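Local atomic coordinates of Ice-binding protein (Flavobacteriaceae bacterium, PDB entry 5UYT), a protein that probably binds to the surface of ice crystals and so acts as an antifreeze protein, through tandem ice-binding domains built as right-handed beta-helices. Residues V390-V396 / G408-I414; N159-G164 / V179-R184; T35-S40 / D52-S58. One frame throughout, in Å; residues are numbered along the deposited sequence.

Contact 1 (V390-V396 / G408-I414)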
loop_
_atom_site.group_PDB
_atom_site.type_symbol
_atom_site.label_atom_id
_atom_site.label_comp_id
_atom_site.label_asym_id
_atom_site.label_seq_id
_atom_site.Cartn_x
_atom_site.Cartn_y
_atom_site.Cartn_z
ATOM N N VAL A 390 -15.347 9.785 20.483
ATOM C CA VAL A 390 -15.156 10.032 19.070
ATOM C C VAL A 390 -15.495 11.497 18.801
ATOM O O VAL A 390 -16.527 12.000 19.292
ATOM C CB VAL A 390 -16.054 9.099 18.217
ATOM C CG1 VAL A 390 -15.954 9.410 16.719
ATOM C CG2 VAL A 390 -15.736 7.630 18.520
ATOM N N ILE A 391 -14.631 12.173 18.046
ATOM C CA ILE A 391 -14.938 13.536 17.577
ATOM C C ILE A 391 -14.805 13.561 16.069
ATOM O O ILE A 391 -13.773 13.123 15.529
ATOM C CB ILE A 391 -13.966 14.578 18.172
ATOM C CG1 ILE A 391 -14.041 14.548 19.686
ATOM C CG2 ILE A 391 -14.287 15.994 17.629
ATOM C CD1 ILE A 391 -12.969 15.410 20.352
ATOM N N ILE A 392 -15.826 14.070 15.384
ATOM C CA ILE A 392 -15.760 14.211 13.932
ATOM C C ILE A 392 -15.990 15.689 13.649
ATOM O O ILE A 392 -17.080 16.238 13.890
ATOM C CB ILE A 392 -16.786 13.353 13.179
ATOM C CG1 ILE A 392 -16.843 11.927 13.754
ATOM C CG2 ILE A 392 -16.419 13.336 11.687
ATOM C CD1 ILE A 392 -17.857 11.025 13.093
ATOM N N ASN A 393 -14.909 16.335 13.217
ATOM C CA ASN A 393 -14.854 17.812 13.152
ATOM C C ASN A 393 -15.443 18.426 11.907
ATOM O O ASN A 393 -15.808 17.723 10.963
ATOM C CB ASN A 393 -13.360 18.254 13.335
ATOM C CG ASN A 393 -12.878 18.105 14.785
ATOM O OD1 ASN A 393 -13.286 18.893 15.674
ATOM N ND2 ASN A 393 -12.055 17.072 15.054
ATOM N N THR A 394 -15.556 19.754 11.926
ATOM C CA THR A 394 -16.203 20.496 10.855
ATOM C C THR A 394 -15.817 20.015 9.448
ATOM O O THR A 394 -14.642 19.962 9.116
ATOM C CB THR A 394 -15.778 21.957 10.964
ATOM O OG1 THR A 394 -16.196 22.459 12.259
ATOM C CG2 THR A 394 -16.444 22.799 9.832
ATOM N N GLY A 395 -16.817 19.712 8.622
ATOM C CA GLY A 395 -16.566 19.569 7.214
ATOM C C GLY A 395 -16.094 18.173 6.829
ATOM O O GLY A 395 -15.916 17.908 5.646
ATOM N N VAL A 396 -15.916 17.282 7.808
ATOM C CA VAL A 396 -15.473 15.913 7.492
ATOM C C VAL A 396 -16.504 15.253 6.564
ATOM O O VAL A 396 -17.732 15.442 6.771
ATOM C CB VAL A 396 -15.291 15.101 8.788
ATOM C CG1 VAL A 396 -15.181 13.591 8.457
ATOM C CG2 VAL A 396 -14.017 15.544 9.504
ATOM N N GLY A 408 -18.682 8.250 23.916
ATOM C CA GLY A 408 -19.531 9.272 23.320
ATOM C C GLY A 408 -19.022 9.699 21.962
ATOM O O GLY A 408 -17.843 9.484 21.618
ATOM N N ILE A 409 -19.911 10.281 21.168
ATOM C CA ILE A 409 -19.553 10.705 19.808
ATOM C C ILE A 409 -20.094 12.118 19.608
ATOM O O ILE A 409 -21.285 12.374 19.875
ATOM C CB ILE A 409 -20.165 9.785 18.705
ATOM C CG1 ILE A 409 -19.689 8.320 18.841
ATOM C CG2 ILE A 409 -19.852 10.319 17.299
ATOM C CD1 ILE A 409 -20.372 7.407 17.809
ATOM N N SER A 410 -19.227 13.019 19.136
ATOM C CA SER A 410 -19.617 14.397 18.891
ATOM C C SER A 410 -19.271 14.710 17.459
ATOM O O SER A 410 -18.121 14.485 17.051
ATOM C CB SER A 410 -18.882 15.359 19.825
ATOM O OG SER A 410 -19.078 14.981 21.183
ATOM N N THR A 411 -20.251 15.202 16.702
ATOM C CA THR A 411 -20.028 15.515 15.299
ATOM C C THR A 411 -20.332 16.997 15.076
ATOM O O THR A 411 -21.201 17.583 15.779
ATOM C CB THR A 411 -20.912 14.652 14.349
ATOM O OG1 THR A 411 -22.308 14.882 14.630
ATOM C CG2 THR A 411 -20.622 13.136 14.625
ATOM N N PHE A 412 -19.656 17.582 14.080
ATOM C CA PHE A 412 -19.767 19.009 13.816
ATOM C C PHE A 412 -19.856 19.235 12.296
ATOM O O PHE A 412 -18.840 19.117 11.599
ATOM C CB PHE A 412 -18.530 19.744 14.398
ATOM C CG PHE A 412 -18.424 19.652 15.891
ATOM C CD1 PHE A 412 -19.024 20.608 16.714
ATOM C CD2 PHE A 412 -17.722 18.619 16.495
ATOM C CE1 PHE A 412 -18.943 20.532 18.112
ATOM C CE2 PHE A 412 -17.653 18.528 17.885
ATOM C CZ PHE A 412 -18.257 19.487 18.708
ATOM N N GLY A 413 -21.056 19.521 11.768
ATOM C CA GLY A 413 -21.138 19.974 10.382
ATOM C C GLY A 413 -20.500 18.996 9.402
ATOM O O GLY A 413 -19.704 19.411 8.535
ATOM N N ILE A 414 -20.917 17.738 9.469
ATOM C CA ILE A 414 -20.299 16.663 8.655
ATOM C C ILE A 414 -21.277 16.161 7.587
ATOM O O ILE A 414 -22.477 16.495 7.616
ATOM C CB ILE A 414 -19.810 15.475 9.521
ATOM C CG1 ILE A 414 -20.984 14.646 10.078
ATOM C CG2 ILE A 414 -18.896 15.951 10.675
ATOM C CD1 ILE A 414 -20.476 13.332 10.725
HETATM O O HOH W 1 -16.969 13.039 21.810
#
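Ile392 lies at the apolar centre of this contact. Its CG2 is 3.7 Å from Ile414 CG2, and its CD1 is 3.8 Å from Thr411 CG2. Val390 CB meets Ile409 CG1 at 3.8 Å on the same inner face. Thr411 OG1, also on this face, is hydrogen-bonded to Asn235 OD1. On the outer face Phe412 CE2 touches Ile391 CG2 at 4.2 Å. Strands 390-392 and 409-412 run parallel, as successive coils of a beta-helix do. The axes of these short strands approach to 4.7 Å at an angle of 6°. The ladder is regular: Val390 N to Gly408 O (2.8 Å), Ser410 N to Val390 O (2.9 Å) and Ile392 N to Ser410 O (2.9 Å). A weak bond, Phe412 N to Ile392 O (2.9 Å), ends it. Past the strands a type II turn, Asn393 to Val396, leads the chain away, and Gly395 N still reaches Gly413 O (2.9 Å). At the polar edge one water donates to Val390 O (2.8 Å) and is hydrogen-bonded to Ser410 OG (2.9 Å). Inside the coil, Val390 and Ile392 pack on strand 397-404, and Ile392 and Ile409 on strand 224-228. Strand 390-392 continues the sheet to 371-373, and strand 409-412 continues it to 233-236.

Contact 2 (N159-G164 / V179-R184)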
loop_
_atom_site.group_PDB
_atom_site.type_symbol
_atom_site.label_atom_id
_atom_site.label_comp_id
_atom_site.label_asym_id
_atom_site.label_seq_id
_atom_site.Cartn_x
_atom_site.Cartn_y
_atom_site.Cartn_z
ATOM N N ASN A 159 15.941 11.264 -9.913
ATOM C CA ASN A 159 14.688 11.236 -10.705
ATOM C C ASN A 159 14.677 10.241 -11.889
ATOM O O ASN A 159 13.901 10.421 -12.827
ATOM C CB ASN A 159 14.285 12.644 -11.153
ATOM C CG ASN A 159 14.080 13.582 -9.982
ATOM O OD1 ASN A 159 13.485 13.215 -8.979
ATOM N ND2 ASN A 159 14.630 14.774 -10.078
ATOM N N THR A 160 15.493 9.190 -11.834
ATOM C CA THR A 160 15.444 8.161 -12.884
ATOM C C THR A 160 14.154 7.351 -12.776
ATOM O O THR A 160 13.836 6.834 -11.693
ATOM C CB THR A 160 16.672 7.220 -12.832
ATOM O OG1 THR A 160 17.830 7.980 -13.185
ATOM C CG2 THR A 160 16.523 6.040 -13.821
ATOM N N VAL A 161 13.413 7.258 -13.876
ATOM C CA VAL A 161 12.255 6.362 -13.945
ATOM C C VAL A 161 12.732 5.038 -14.537
ATOM O O VAL A 161 13.215 4.991 -15.693
ATOM C CB VAL A 161 11.139 6.962 -14.795
ATOM C CG1 VAL A 161 10.021 5.926 -15.001
ATOM C CG2 VAL A 161 10.621 8.245 -14.136
ATOM N N MET A 162 12.654 3.977 -13.741
ATOM C CA MET A 162 13.220 2.677 -14.116
ATOM C C MET A 162 12.157 1.571 -14.100
ATOM O O MET A 162 11.210 1.617 -13.324
ATOM C CB MET A 162 14.395 2.319 -13.186
ATOM C CG MET A 162 15.221 1.091 -13.597
ATOM S SD MET A 162 16.007 1.300 -15.207
ATOM C CE MET A 162 17.187 -0.055 -15.028
ATOM N N LYS A 163 12.326 0.585 -14.988
ATOM C CA LYS A 163 11.417 -0.545 -15.093
ATOM C C LYS A 163 12.198 -1.837 -15.041
ATOM O O LYS A 163 13.275 -1.967 -15.654
ATOM C CB LYS A 163 10.639 -0.521 -16.415
ATOM C CG LYS A 163 9.920 0.786 -16.702
ATOM C CD LYS A 163 8.737 0.948 -15.756
ATOM C CE LYS A 163 8.014 2.260 -16.030
ATOM N NZ LYS A 163 7.011 2.489 -14.961
ATOM N N GLY A 164 11.634 -2.793 -14.309
ATOM C CA GLY A 164 12.121 -4.150 -14.333
ATOM C C GLY A 164 12.868 -4.632 -13.119
ATOM O O GLY A 164 13.142 -3.893 -12.173
ATOM N N VAL A 179 14.343 8.565 -7.564
ATOM C CA VAL A 179 14.244 7.389 -8.433
ATOM C C VAL A 179 12.876 6.736 -8.254
ATOM O O VAL A 179 12.371 6.621 -7.119
ATOM C CB VAL A 179 15.367 6.372 -8.177
ATOM C CG1 VAL A 179 15.031 4.994 -8.762
ATOM C CG2 VAL A 179 16.677 6.874 -8.774
ATOM N N SER A 180 12.278 6.336 -9.372
ATOM C CA SER A 180 10.977 5.696 -9.356
ATOM C C SER A 180 11.110 4.386 -10.124
ATOM O O SER A 180 11.271 4.403 -11.341
ATOM C CB SER A 180 9.941 6.601 -10.022
ATOM O OG SER A 180 8.676 6.020 -9.840
ATOM N N LEU A 181 11.029 3.269 -9.403
ATOM C CA LEU A 181 11.241 1.948 -9.978
ATOM C C LEU A 181 9.976 1.092 -9.882
ATOM O O LEU A 181 9.509 0.782 -8.781
ATOM C CB LEU A 181 12.408 1.260 -9.258
ATOM C CG LEU A 181 12.732 -0.219 -9.573
ATOM C CD1 LEU A 181 12.905 -0.426 -11.073
ATOM C CD2 LEU A 181 13.961 -0.727 -8.800
ATOM N N GLU A 182 9.413 0.742 -11.033
ATOM C CA GLU A 182 8.366 -0.292 -11.090
ATOM C C GLU A 182 9.187 -1.530 -11.424
ATOM O O GLU A 182 9.585 -1.724 -12.569
ATOM C CB GLU A 182 7.351 0.018 -12.203
ATOM C CG GLU A 182 6.226 -1.011 -12.309
ATOM C CD GLU A 182 5.375 -0.880 -13.583
ATOM O OE1 GLU A 182 5.588 0.032 -14.419
ATOM O OE2 GLU A 182 4.471 -1.705 -13.756
ATOM N N GLY A 183 9.457 -2.357 -10.419
ATOM C CA GLY A 183 10.488 -3.379 -10.563
ATOM C C GLY A 183 11.056 -3.725 -9.200
ATOM O O GLY A 183 10.426 -3.507 -8.160
ATOM N N ARG A 184 12.276 -4.242 -9.207
ATOM C CA ARG A 184 12.932 -4.689 -7.984
ATOM C C ARG A 184 14.408 -4.342 -8.069
ATOM O O ARG A 184 14.981 -4.320 -9.180
ATOM C CB ARG A 184 12.787 -6.219 -7.833
ATOM C CG ARG A 184 11.353 -6.699 -7.608
ATOM C CD ARG A 184 11.282 -8.230 -7.655
ATOM N NE ARG A 184 9.906 -8.714 -7.442
ATOM C CZ ARG A 184 9.047 -9.016 -8.422
ATOM N NH1 ARG A 184 9.409 -8.901 -9.693
ATOM N NH2 ARG A 184 7.806 -9.440 -8.133
#
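Residues 159-164 and 179-184 are neighbouring rungs of a right-handed beta-helix, paired in parallel register from Val161-Ser180 to Gly164-Gly183. Backbone groups on the facing edges satisfy one another in turn. Ser180 N donates to Thr160 O (2.8 Å), and Met162 N donates to Ser180 O (2.8 Å). Glu182 N then donates to Met162 O (3.0 Å), and Gly164 N to Glu182 O (2.9 Å). The last bond is Arg184 N to Gly164 O (3.1 Å). It carries the ladder through the corners at Gly164 and at Glu182-Gly183, where each segment turns a corner of the beta-helix. Gly183 suits this corner, because a CB there would clash with Gly164 O. On the far edges, the Val161 backbone pairs with Thr133 and Val135 of the previous coil, and that of Leu181 with Thr198 of the following one. Lys163 O accepts from the Trp148 indole.

Several polar side chains also have partners: Thr160 OG1 is hydrogen-bonded to Ala157 O and Ser129 OG, and the Arg184 guanidinium to Asn165 OD1 and Ala10 O. On the inner face Met162 CG packs against Leu181 CD1 at 3.7 Å. Lys163 and Glu182 are a register pair on the outer face, beside Val161 and Ser180. The lysine side chain bends toward the neighbouring rung, and their charges join in a salt bridge, with Lys163 NZ 2.9 Å from Glu182 OE1.

Contact 3 (T35-S40 / D52-S58)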
loop_
_atom_site.group_PDB
_atom_site.type_symbol
_atom_site.label_atom_id
_atom_site.label_comp_id
_atom_site.label_asym_id
_atom_site.label_seq_id
_atom_site.Cartn_x
_atom_site.Cartn_y
_atom_site.Cartn_z
ATOM N N THR A 35 17.637 -8.269 3.836
ATOM C CA THR A 35 18.981 -8.753 3.585
ATOM C C THR A 35 19.154 -10.075 4.328
ATOM O O THR A 35 18.641 -10.259 5.434
ATOM C CB THR A 35 20.041 -7.705 4.009
ATOM O OG1 THR A 35 21.292 -8.355 4.283
ATOM C CG2 THR A 35 19.565 -6.910 5.261
ATOM N N ASN A 36 19.883 -11.001 3.724
ATOM C CA ASN A 36 20.041 -12.315 4.310
ATOM C C ASN A 36 21.154 -12.397 5.365
ATOM O O ASN A 36 21.395 -13.469 5.925
ATOM C CB ASN A 36 20.239 -13.361 3.200
ATOM C CG ASN A 36 20.161 -14.778 3.722
ATOM O OD1 ASN A 36 21.012 -15.625 3.423
ATOM N ND2 ASN A 36 19.168 -15.034 4.541
ATOM N N ASN A 37 21.835 -11.277 5.639
ATOM C CA ASN A 37 22.894 -11.270 6.649
ATOM C C ASN A 37 23.013 -10.027 7.540
ATOM O O ASN A 37 24.011 -9.879 8.251
ATOM C CB ASN A 37 24.266 -11.578 5.999
ATOM C CG ASN A 37 24.865 -10.374 5.284
ATOM O OD1 ASN A 37 24.171 -9.377 4.980
ATOM N ND2 ASN A 37 26.177 -10.455 5.012
ATOM N N ALA A 38 22.023 -9.141 7.490
ATOM C CA ALA A 38 22.027 -7.927 8.307
ATOM C C ALA A 38 20.589 -7.501 8.562
ATOM O O ALA A 38 19.671 -8.314 8.397
ATOM C CB ALA A 38 22.831 -6.816 7.628
ATOM N N ALA A 39 20.385 -6.241 8.957
ATOM C CA ALA A 39 19.054 -5.691 9.171
ATOM C C ALA A 39 18.980 -4.348 8.477
ATOM O O ALA A 39 19.918 -3.561 8.585
ATOM C CB ALA A 39 18.768 -5.528 10.656
ATOM N N SER A 40 17.866 -4.082 7.786
ATOM C CA SER A 40 17.715 -2.841 7.048
ATOM C C SER A 40 17.535 -1.708 8.045
ATOM O O SER A 40 16.927 -1.911 9.112
ATOM C CB SER A 40 16.504 -2.925 6.101
ATOM O OG SER A 40 16.610 -4.124 5.329
ATOM N N ASP A 52 14.833 -9.702 7.900
ATOM C CA ASP A 52 16.265 -9.589 8.246
ATOM C C ASP A 52 16.784 -10.955 8.667
ATOM O O ASP A 52 16.346 -11.477 9.685
ATOM C CB ASP A 52 16.475 -8.571 9.388
ATOM C CG ASP A 52 15.981 -7.147 9.025
ATOM O OD1 ASP A 52 16.224 -6.692 7.863
ATOM O OD2 ASP A 52 15.358 -6.492 9.911
ATOM N N SER A 53 17.672 -11.537 7.860
ATOM C CA SER A 53 18.415 -12.764 8.222
ATOM C C SER A 53 17.514 -13.883 8.757
ATOM O O SER A 53 17.698 -14.353 9.875
ATOM C CB SER A 53 19.522 -12.439 9.240
ATOM O OG SER A 53 20.351 -11.382 8.766
ATOM N N ASN A 54 16.544 -14.305 7.952
ATOM C CA ASN A 54 15.553 -15.295 8.395
ATOM C C ASN A 54 15.235 -16.271 7.275
ATOM O O ASN A 54 15.927 -16.284 6.255
ATOM C CB ASN A 54 14.280 -14.601 8.934
ATOM C CG ASN A 54 13.619 -13.683 7.910
ATOM O OD1 ASN A 54 13.914 -13.735 6.716
ATOM N ND2 ASN A 54 12.702 -12.848 8.381
ATOM N N GLY A 55 14.202 -17.095 7.460
ATOM C CA GLY A 55 13.820 -18.087 6.450
ATOM C C GLY A 55 13.376 -17.465 5.131
ATOM O O GLY A 55 13.665 -18.005 4.064
ATOM N N ALA A 56 12.676 -16.331 5.188
ATOM C CA ALA A 56 12.294 -15.631 3.964
ATOM C C ALA A 56 13.488 -15.120 3.133
ATOM O O ALA A 56 13.463 -15.185 1.891
ATOM C CB ALA A 56 11.360 -14.479 4.285
ATOM N N THR A 57 14.496 -14.569 3.810
ATOM C CA THR A 57 15.677 -14.028 3.107
ATOM C C THR A 57 16.583 -15.147 2.606
ATOM O O THR A 57 17.270 -14.990 1.590
ATOM C CB THR A 57 16.492 -13.026 3.963
ATOM O OG1 THR A 57 17.004 -13.671 5.133
ATOM C CG2 THR A 57 15.627 -11.819 4.366
ATOM N N SER A 58 16.579 -16.273 3.315
ATOM C CA SER A 58 17.383 -17.433 2.923
ATOM C C SER A 58 16.808 -18.004 1.627
ATOM O O SER A 58 17.557 -18.313 0.690
ATOM C CB SER A 58 17.381 -18.484 4.037
ATOM O OG SER A 58 18.206 -19.580 3.688
HETATM O O HOH W 2 14.489 -5.363 6.437
HETATM O O HOH W 3 14.915 -3.721 9.619
#
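A capping box opens helix 55-73, and this contact ties that helix start to the loop after strand 32-35. Asn54 is the N-cap. Its OD1 accepts from Thr57 N (3.1 Å), and in return Asn54 N donates to Thr57 OG1 (2.9 Å). Asn54 ND2 is hydrogen-bonded to Gln51 OE1. The first helical turn is closed by Ser58 N to Asn54 O (3.0 Å). Thr57 OG1 also takes a hydrogen bond from Asn36 ND2 (2.6 Å), so the loop holds the box directly.

The other links run along the chain before the cap. Ser53 N donates to Thr35 O (2.9 Å), where the parallel pairing of Thr35 with Asp52 ends. Ser53 OG donates to Ala38 O (3.2 Å). Asp52 OD1 accepts from Ser40 N (3.1 Å), which holds the end of segment 35-40. Two waters bridge Ser40 and Asp52. One accepts from Ser40 OG (2.7 Å) and donates to Asp52 OD1 (2.6 Å). The second donates to both Ser40 O (2.8 Å) and Asp52 OD2 (2.8 Å). Ala39 CB lies 3.6 Å from Asp52 CG, beside the carboxylate. Within the loop, Thr35 makes an ST turn, with Asn37 N donating to Thr35 OG1 (3.3 Å).

The contact lies at the surface, where the beta-helix meets its flanking helix. Thr35 OG1 and Asn37 OD1 are also bonded to Gly19. Thr35 packs on strands 12-16 and 21-24, while Thr57 reaches Phe15 of strand 12-16 and Gln51 of strand 50-52.

From the N terminus, contact 3 comes first. It closes the loop between residues 40 and 52 and joins the early coil strands to the start of helix 55-73. Contact 2 follows in the same beta-helix. It closes one coil between residues 164 and 179. The centres of contacts 2 and 3 are 23 Å apart. Contact 1 lies in the second beta-helix and closes a coil between residues 396 and 408. The three follow in series, and none nests within or crosses another. Contact 1 lies on the opposite side of the chain's centre, its centre 42 Å from that of contact 2 and 45 Å from that of contact 3.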